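Long-range contacts in endoribonuclease (Porcine reproductive and respiratory syndrome virus, PDB 5DA1), which cleaves RNA as an endoribonuclease, probably trimming viral polyuridines to evade host double-stranded RNA sensors, and acts as a dimerization-dependent beta interferon antagonist: residues P192-C198 / L210-K214; F205-R209 / Y219-E223. All blocks are in the same frame, centred on the assembly; numbering follows the deposited sequence.

Interaction 1. Residues P192-C198 / L210-K214; sequences PETQSRC and LMVWK
Lys214 curls into the loop that precedes the partner strand and brings its ammonium to a row of main-chain carbonyls. NZ is modelled 2.5 Å from Pro192 O, a hydrogen bond of doubtful exact length, and donates to Glu193 O at 2.7 Å and weakly to Thr194 O. It stands above the Glu193 carbonyl plane and is tilted more modestly from that of Pro192. Lys214 CG starts anti to the backbone N (chi1 177°), and bends at the next three torsions carry the chain past the Pro192 ring to its carbonyl. The two side chains pass in opposite directions, Lys214 CB lying 3.6 Å from Pro192 CD. The Glu193 carboxylate lies nearby, not in contact, and would probably add a favourable charge.

Beyond this loop the segments become the open end of the beta hairpin of strands 197-203 and 206-213 in the EndoU domain. Arg197 and Val212 form an antiparallel hydrogen-bonded pair, Arg197 N to Val212 O at 3.1 Å and Val212 N to Arg197 O at 3.0 Å. The next pair, Cys198 and Met211, is non-hydrogen-bonded and sends its side chains to the opposite face, where SG and SD meet at 3.5 Å. Ser196 CB sits over a face of the Trp213 indole in a CH-pi contact, 4.2 Å from the six-membered ring centroid and 21° off its normal. Within the loop, Thr194 OG1 donates to Ser196 O.

Interaction 2. Residues F205-R209 / Y219-E223; sequences FKEVR and YFQLE
Val208 and Phe220 cross at about a right angle, with CG1 of the valine 3.3 Å from CD1 of the ring and approaching it obliquely. The other branch, CG2, is turned toward Leu222 CD2 at 3.9 Å, so the two valine methyls serve different neighbours, both also near Gln221 O. The same leucine methyl also meets the Lys206 aliphatic chain, CD2 to CE at 3.5 Å; CD and CE of the lysine both lie along it. Phe220 presents a ring edge to Arg209 O, while its own side chain reaches Thr179 and Leu186 in loops beyond the sheet.

The backbones form the open end of a beta hairpin, strands 206-213 and 217-221, within the three-stranded antiparallel sheet of the EndoU domain. Arg209 and Gln221 are its hydrogen-bonded pair here: Arg209 N to Gln221 O is 2.9 Å and Gln221 N to Arg209 O 2.8 Å. The short strand segments run at 127°, well short of straight antiparallel.

Glu223, the last modelled residue, points back at strand 206-209, its CG anti to the carbonyl carbon (chi1 -60°) and the chain beyond extended. It crosses Arg209 at about a right angle, yet the carboxylate and guanidinium planes are only 19° apart. OE2 lies over a guanidinium face, 3.9 Å from NH2, a long salt bridge, electrostatic only, since the oxygen stands well out of the guanidinium plane. Glu207 meets Glu223 obliquely, the carboxylate planes far from parallel, with OE1 to OE1 modelled at 2.5 Å. Lys200, in a long, weak ion pair with Glu207 and touching Glu223, would probably offset whatever negative charge the pair carries.

Strand 206-213 is common to both contacts: interaction 2 takes its beginning and interaction 1 its end, their centres 15 Å apart. Strand 197-203 flanks it in interaction 1 and strand 217-221 in interaction 2, completing an antiparallel sheet in sequential order. Along the chain the four segments alternate, 192-198, 205-209, 210-214, 219-223, because each contact lies at the open end of its hairpin. The contacts meet where Met211 N probably donates to Tyr219 O (2.9 Å) and Leu210 packs on Phe220. The Tyr219 side chain is about 4 Å from that of His144, a predicted active-site residue, so the shared sheet borders the probable catalytic centre of the EndoU domain.

Interaction 1. Residues P192-C198 / L210-K214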
ATOM      1  N   PRO A 192     -28.255  13.385   4.005  1.00 81.59           N
ATOM      2  CA  PRO A 192     -29.139  13.368   5.179  1.00 82.18           C
ATOM      3  C   PRO A 192     -29.398  14.783   5.714  1.00 82.44           C
ATOM      4  O   PRO A 192     -28.748  15.753   5.271  1.00 82.48           O
ATOM      5  CB  PRO A 192     -28.332  12.567   6.203  1.00 82.08           C
ATOM      6  CG  PRO A 192     -26.884  12.902   5.866  1.00 81.77           C
ATOM      7  CD  PRO A 192     -26.832  13.331   4.399  1.00 81.57           C
ATOM      8  N   GLU A 193     -30.335  14.888   6.657  1.00 82.45           N
ATOM      9  CA  GLU A 193     -30.663  16.177   7.270  1.00 82.33           C
ATOM     10  C   GLU A 193     -29.730  16.494   8.462  1.00 81.04           C
ATOM     11  O   GLU A 193     -29.206  17.608   8.548  1.00 80.71           O
ATOM     12  CB  GLU A 193     -32.185  16.276   7.600  1.00 83.03           C
ATOM     13  CG  GLU A 193     -32.608  17.060   8.905  1.00 85.63           C
ATOM     14  CD  GLU A 193     -32.374  18.612   8.896  1.00 88.83           C
ATOM     15  OE1 GLU A 193     -31.835  19.190   7.908  1.00 89.12           O
ATOM     16  OE2 GLU A 193     -32.742  19.257   9.915  1.00 89.55           O
ATOM     17  N   THR A 194     -29.504  15.515   9.343  1.00 79.64           N
ATOM     18  CA  THR A 194     -28.683  15.724  10.555  1.00 78.51           C
ATOM     19  C   THR A 194     -27.212  16.092  10.259  1.00 77.46           C
ATOM     20  O   THR A 194     -26.766  16.011   9.113  1.00 77.67           O
ATOM     21  CB  THR A 194     -28.750  14.501  11.487  1.00 78.58           C
ATOM     22  OG1 THR A 194     -28.591  13.316  10.708  1.00 78.83           O
ATOM     23  CG2 THR A 194     -30.094  14.436  12.179  1.00 78.64           C
ATOM     24  N   GLN A 195     -26.463  16.501  11.279  1.00 76.03           N
ATOM     25  CA  GLN A 195     -25.038  16.866  11.085  1.00 74.87           C
ATOM     26  C   GLN A 195     -24.117  15.656  10.693  1.00 73.47           C
ATOM     27  O   GLN A 195     -23.109  15.805   9.973  1.00 72.76           O
ATOM     28  CB  GLN A 195     -24.501  17.644  12.313  1.00 75.03           C
ATOM     29  CG  GLN A 195     -23.460  18.753  11.999  1.00 75.81           C
ATOM     30  CD  GLN A 195     -23.903  19.795  10.919  1.00 77.24           C
ATOM     31  OE1 GLN A 195     -24.987  19.706  10.316  1.00 77.35           O
ATOM     32  NE2 GLN A 195     -23.038  20.784  10.678  1.00 77.64           N
ATOM     33  N   SER A 196     -24.499  14.472  11.166  1.00 71.68           N
ATOM     34  CA  SER A 196     -23.784  13.244  10.900  1.00 69.81           C
ATOM     35  C   SER A 196     -24.774  12.088  10.909  1.00 69.22           C
ATOM     36  O   SER A 196     -25.870  12.215  11.445  1.00 69.26           O
ATOM     37  CB  SER A 196     -22.697  13.029  11.958  1.00 69.46           C
ATOM     38  OG  SER A 196     -23.178  12.308  13.080  1.00 67.50           O
ATOM     39  N   ARG A 197     -24.396  10.963  10.312  1.00 68.16           N
ATOM     40  CA  ARG A 197     -25.203   9.747  10.389  1.00 67.51           C
ATOM     41  C   ARG A 197     -24.341   8.502  10.144  1.00 66.69           C
ATOM     42  O   ARG A 197     -23.365   8.558   9.392  1.00 66.37           O
ATOM     43  CB  ARG A 197     -26.376   9.829   9.404  1.00 67.55           C
ATOM     44  CG  ARG A 197     -26.834   8.510   8.834  1.00 69.33           C
ATOM     45  CD  ARG A 197     -27.752   7.731   9.762  1.00 71.28           C
ATOM     46  NE  ARG A 197     -29.160   7.891   9.395  1.00 72.94           N
ATOM     47  CZ  ARG A 197     -30.088   6.941   9.537  1.00 73.42           C
ATOM     48  NH1 ARG A 197     -29.765   5.745  10.023  1.00 73.81           N
ATOM     49  NH2 ARG A 197     -31.343   7.180   9.183  1.00 72.59           N
ATOM     50  N   CYS A 198     -24.702   7.397  10.796  1.00 65.65           N
ATOM     51  CA  CYS A 198     -24.033   6.126  10.580  1.00 64.95           C
ATOM     52  C   CYS A 198     -24.931   5.117   9.987  1.00 64.12           C
ATOM     53  O   CYS A 198     -25.863   4.642  10.627  1.00 64.63           O
ATOM     54  CB  CYS A 198     -23.531   5.545  11.867  1.00 64.85           C
ATOM     55  SG  CYS A 198     -22.183   6.474  12.380  1.00 68.12           S
ATOM     56  N   LEU A 210     -20.921   2.817   7.635  1.00 52.98           N
ATOM     57  CA  LEU A 210     -20.493   3.954   6.824  1.00 53.03           C
ATOM     58  C   LEU A 210     -20.762   5.301   7.542  1.00 53.58           C
ATOM     59  O   LEU A 210     -21.911   5.644   7.751  1.00 53.46           O
ATOM     60  CB  LEU A 210     -21.213   3.907   5.471  1.00 52.51           C
ATOM     61  CG  LEU A 210     -21.191   5.146   4.555  1.00 52.56           C
ATOM     62  CD1 LEU A 210     -19.782   5.507   4.067  1.00 52.54           C
ATOM     63  CD2 LEU A 210     -22.097   4.975   3.359  1.00 50.47           C
ATOM     64  N   MET A 211     -19.729   6.053   7.934  1.00 54.12           N
ATOM     65  CA  MET A 211     -19.963   7.384   8.503  1.00 54.95           C
ATOM     66  C   MET A 211     -20.121   8.423   7.410  1.00 56.10           C
ATOM     67  O   MET A 211     -19.358   8.458   6.457  1.00 55.67           O
ATOM     68  CB  MET A 211     -18.847   7.885   9.420  1.00 54.66           C
ATOM     69  CG  MET A 211     -18.194   6.927  10.326  1.00 54.34           C
ATOM     70  SD  MET A 211     -19.195   5.560  10.810  1.00 54.70           S
ATOM     71  CE  MET A 211     -18.019   4.226  10.649  1.00 54.90           C
ATOM     72  N   VAL A 212     -21.108   9.290   7.571  1.00 57.74           N
ATOM     73  CA  VAL A 212     -21.262  10.419   6.672  1.00 59.54           C
ATOM     74  C   VAL A 212     -21.326  11.732   7.465  1.00 60.78           C
ATOM     75  O   VAL A 212     -22.044  11.829   8.462  1.00 61.25           O
ATOM     76  CB  VAL A 212     -22.512  10.280   5.811  1.00 59.19           C
ATOM     77  CG1 VAL A 212     -22.526  11.369   4.751  1.00 59.86           C
ATOM     78  CG2 VAL A 212     -22.565   8.912   5.161  1.00 59.56           C
ATOM     79  N   TRP A 213     -20.559  12.726   7.035  1.00 61.93           N
ATOM     80  CA  TRP A 213     -20.661  14.061   7.583  1.00 63.37           C
ATOM     81  C   TRP A 213     -21.059  15.015   6.456  1.00 64.71           C
ATOM     82  O   TRP A 213     -20.215  15.513   5.705  1.00 64.31           O
ATOM     83  CB  TRP A 213     -19.349  14.492   8.212  1.00 62.98           C
ATOM     84  CG  TRP A 213     -18.793  13.538   9.229  1.00 63.77           C
ATOM     85  CD1 TRP A 213     -18.166  12.350   8.982  1.00 63.82           C
ATOM     86  CD2 TRP A 213     -18.764  13.717  10.654  1.00 64.39           C
ATOM     87  NE1 TRP A 213     -17.763  11.770  10.164  1.00 65.01           N
ATOM     88  CE2 TRP A 213     -18.116  12.590  11.203  1.00 65.31           C
ATOM     89  CE3 TRP A 213     -19.234  14.716  11.520  1.00 64.15           C
ATOM     90  CZ2 TRP A 213     -17.931  12.430  12.576  1.00 66.40           C
ATOM     91  CZ3 TRP A 213     -19.049  14.562  12.873  1.00 64.19           C
ATOM     92  CH2 TRP A 213     -18.405  13.428  13.393  1.00 65.78           C
ATOM     93  N   LYS A 214     -22.365  15.241   6.340  1.00 66.71           N
ATOM     94  CA  LYS A 214     -22.953  16.072   5.280  1.00 68.88           C
ATOM     95  C   LYS A 214     -22.529  17.528   5.490  1.00 69.55           C
ATOM     96  O   LYS A 214     -22.563  18.013   6.629  1.00 70.24           O
ATOM     97  CB  LYS A 214     -24.485  15.919   5.334  1.00 69.10           C
ATOM     98  CG  LYS A 214     -25.338  16.766   4.355  1.00 71.89           C
ATOM     99  CD  LYS A 214     -25.672  18.195   4.893  1.00 74.86           C
ATOM    100  CE  LYS A 214     -26.300  18.221   6.311  1.00 75.25           C
ATOM    101  NZ  LYS A 214     -27.730  17.815   6.291  1.00 74.66           N
TER

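Interaction 2. Residues F205-R209 / Y219-E223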
ATOM      1  N   PHE A 205     -21.330  -8.606   0.663  1.00 47.74           N
ATOM      2  CA  PHE A 205     -21.991  -9.420   1.681  1.00 48.28           C
ATOM      3  C   PHE A 205     -21.427  -9.306   3.084  1.00 48.99           C
ATOM      4  O   PHE A 205     -21.773 -10.106   3.945  1.00 49.02           O
ATOM      5  CB  PHE A 205     -22.045 -10.894   1.275  1.00 48.37           C
ATOM      6  CG  PHE A 205     -22.878 -11.166   0.067  1.00 47.04           C
ATOM      7  CD1 PHE A 205     -24.263 -11.097   0.136  1.00 47.14           C
ATOM      8  CD2 PHE A 205     -22.271 -11.525  -1.128  1.00 46.51           C
ATOM      9  CE1 PHE A 205     -25.040 -11.367  -0.985  1.00 48.68           C
ATOM     10  CE2 PHE A 205     -23.019 -11.798  -2.265  1.00 47.43           C
ATOM     11  CZ  PHE A 205     -24.410 -11.727  -2.200  1.00 48.95           C
ATOM     12  N   LYS A 206     -20.578  -8.322   3.336  1.00 50.12           N
ATOM     13  CA  LYS A 206     -20.081  -8.117   4.688  1.00 51.59           C
ATOM     14  C   LYS A 206     -20.696  -6.853   5.302  1.00 52.16           C
ATOM     15  O   LYS A 206     -20.804  -5.805   4.654  1.00 51.64           O
ATOM     16  CB  LYS A 206     -18.560  -8.051   4.680  1.00 51.90           C
ATOM     17  CG  LYS A 206     -17.881  -7.894   6.054  1.00 53.70           C
ATOM     18  CD  LYS A 206     -16.484  -7.239   5.865  1.00 56.06           C
ATOM     19  CE  LYS A 206     -15.429  -7.780   6.831  1.00 56.83           C
ATOM     20  NZ  LYS A 206     -14.901  -9.109   6.397  1.00 58.90           N
ATOM     21  N   GLU A 207     -21.131  -6.970   6.548  1.00 53.31           N
ATOM     22  CA  GLU A 207     -21.741  -5.827   7.214  1.00 54.47           C
ATOM     23  C   GLU A 207     -20.724  -4.798   7.698  1.00 54.33           C
ATOM     24  O   GLU A 207     -19.865  -5.045   8.576  1.00 54.81           O
ATOM     25  CB  GLU A 207     -22.674  -6.229   8.345  1.00 54.68           C
ATOM     26  CG  GLU A 207     -23.690  -5.124   8.565  1.00 58.96           C
ATOM     27  CD  GLU A 207     -24.303  -5.100   9.956  1.00 64.85           C
ATOM     28  OE1 GLU A 207     -23.564  -5.021  10.976  1.00 64.27           O
ATOM     29  OE2 GLU A 207     -25.552  -5.134  10.016  1.00 67.78           O
ATOM     30  N   VAL A 208     -20.858  -3.620   7.128  1.00 53.69           N
ATOM     31  CA  VAL A 208     -19.875  -2.601   7.297  1.00 53.52           C
ATOM     32  C   VAL A 208     -20.593  -1.332   7.703  1.00 53.76           C
ATOM     33  O   VAL A 208     -21.751  -1.157   7.357  1.00 54.46           O
ATOM     34  CB  VAL A 208     -19.081  -2.468   5.992  1.00 53.06           C
ATOM     35  CG1 VAL A 208     -18.596  -1.082   5.770  1.00 53.36           C
ATOM     36  CG2 VAL A 208     -17.926  -3.410   6.036  1.00 52.21           C
ATOM     37  N   ARG A 209     -19.927  -0.466   8.451  1.00 53.45           N
ATOM     38  CA  ARG A 209     -20.541   0.759   8.891  1.00 53.85           C
ATOM     39  C   ARG A 209     -20.052   1.899   8.018  1.00 53.41           C
ATOM     40  O   ARG A 209     -18.890   1.942   7.677  1.00 54.06           O
ATOM     41  CB  ARG A 209     -20.140   0.962  10.335  1.00 54.26           C
ATOM     42  CG  ARG A 209     -20.857   2.058  11.054  1.00 56.82           C
ATOM     43  CD  ARG A 209     -20.556   1.984  12.559  1.00 59.64           C
ATOM     44  NE  ARG A 209     -21.414   1.007  13.235  1.00 60.32           N
ATOM     45  CZ  ARG A 209     -20.969  -0.054  13.907  1.00 60.62           C
ATOM     46  NH1 ARG A 209     -19.655  -0.255  14.023  1.00 59.29           N
ATOM     47  NH2 ARG A 209     -21.845  -0.888  14.493  1.00 60.75           N
ATOM     48  N   TYR A 219     -16.886   7.852   4.849  1.00 52.86           N
ATOM     49  CA  TYR A 219     -15.952   6.778   4.830  1.00 51.00           C
ATOM     50  C   TYR A 219     -16.531   5.536   5.464  1.00 50.62           C
ATOM     51  O   TYR A 219     -17.374   5.603   6.340  1.00 50.68           O
ATOM     52  CB  TYR A 219     -14.665   7.199   5.515  1.00 50.86           C
ATOM     53  CG  TYR A 219     -14.821   7.579   6.967  1.00 49.72           C
ATOM     54  CD1 TYR A 219     -14.873   6.617   7.949  1.00 48.35           C
ATOM     55  CD2 TYR A 219     -14.868   8.912   7.348  1.00 49.07           C
ATOM     56  CE1 TYR A 219     -14.991   6.970   9.267  1.00 51.46           C
ATOM     57  CE2 TYR A 219     -15.005   9.283   8.657  1.00 49.22           C
ATOM     58  CZ  TYR A 219     -15.062   8.323   9.624  1.00 51.46           C
ATOM     59  OH  TYR A 219     -15.185   8.700  10.954  1.00 52.52           O
ATOM     60  N   PHE A 220     -16.068   4.394   4.975  1.00 50.12           N
ATOM     61  CA  PHE A 220     -16.481   3.096   5.447  1.00 49.00           C
ATOM     62  C   PHE A 220     -15.642   2.696   6.621  1.00 48.82           C
ATOM     63  O   PHE A 220     -14.582   3.251   6.856  1.00 48.27           O
ATOM     64  CB  PHE A 220     -16.324   2.069   4.323  1.00 48.62           C
ATOM     65  CG  PHE A 220     -17.500   1.992   3.416  1.00 47.93           C
ATOM     66  CD1 PHE A 220     -18.746   1.604   3.906  1.00 47.28           C
ATOM     67  CD2 PHE A 220     -17.381   2.322   2.083  1.00 48.73           C
ATOM     68  CE1 PHE A 220     -19.845   1.528   3.082  1.00 47.50           C
ATOM     69  CE2 PHE A 220     -18.493   2.256   1.231  1.00 48.79           C
ATOM     70  CZ  PHE A 220     -19.720   1.861   1.731  1.00 48.37           C
ATOM     71  N   GLN A 221     -16.119   1.716   7.368  1.00 49.48           N
ATOM     72  CA  GLN A 221     -15.319   1.139   8.422  1.00 50.34           C
ATOM     73  C   GLN A 221     -15.861  -0.216   8.842  1.00 50.67           C
ATOM     74  O   GLN A 221     -17.068  -0.435   8.769  1.00 51.09           O
ATOM     75  CB  GLN A 221     -15.299   2.071   9.602  1.00 50.27           C
ATOM     76  CG  GLN A 221     -14.072   1.975  10.406  1.00 52.00           C
ATOM     77  CD  GLN A 221     -14.037   3.080  11.397  1.00 55.44           C
ATOM     78  OE1 GLN A 221     -13.718   4.223  11.046  1.00 55.69           O
ATOM     79  NE2 GLN A 221     -14.406   2.774  12.654  1.00 56.87           N
ATOM     80  N   LEU A 222     -14.961  -1.102   9.277  1.00 51.05           N
ATOM     81  CA  LEU A 222     -15.298  -2.429   9.789  1.00 51.77           C
ATOM     82  C   LEU A 222     -15.815  -2.401  11.231  1.00 52.96           C
ATOM     83  O   LEU A 222     -15.517  -1.470  11.993  1.00 53.37           O
ATOM     84  CB  LEU A 222     -14.079  -3.346   9.751  1.00 51.26           C
ATOM     85  CG  LEU A 222     -13.459  -3.736   8.422  1.00 50.87           C
ATOM     86  CD1 LEU A 222     -12.188  -4.567   8.654  1.00 47.80           C
ATOM     87  CD2 LEU A 222     -14.485  -4.476   7.568  1.00 49.83           C
ATOM     88  N   GLU A 223     -16.532  -3.470  11.595  1.00 53.93           N
ATOM     89  CA  GLU A 223     -17.221  -3.605  12.867  1.00 54.57           C
ATOM     90  C   GLU A 223     -16.492  -4.465  13.893  1.00 54.92           C
ATOM     91  O   GLU A 223     -15.394  -4.963  13.658  1.00 55.46           O
ATOM     92  CB  GLU A 223     -18.601  -4.189  12.608  1.00 54.86           C
ATOM     93  CG  GLU A 223     -19.444  -3.293  11.691  1.00 57.08           C
ATOM     94  CD  GLU A 223     -20.894  -3.731  11.553  1.00 58.52           C
ATOM     95  OE1 GLU A 223     -21.196  -4.900  11.882  1.00 58.16           O
ATOM     96  OE2 GLU A 223     -21.727  -2.901  11.101  1.00 59.97           O
TER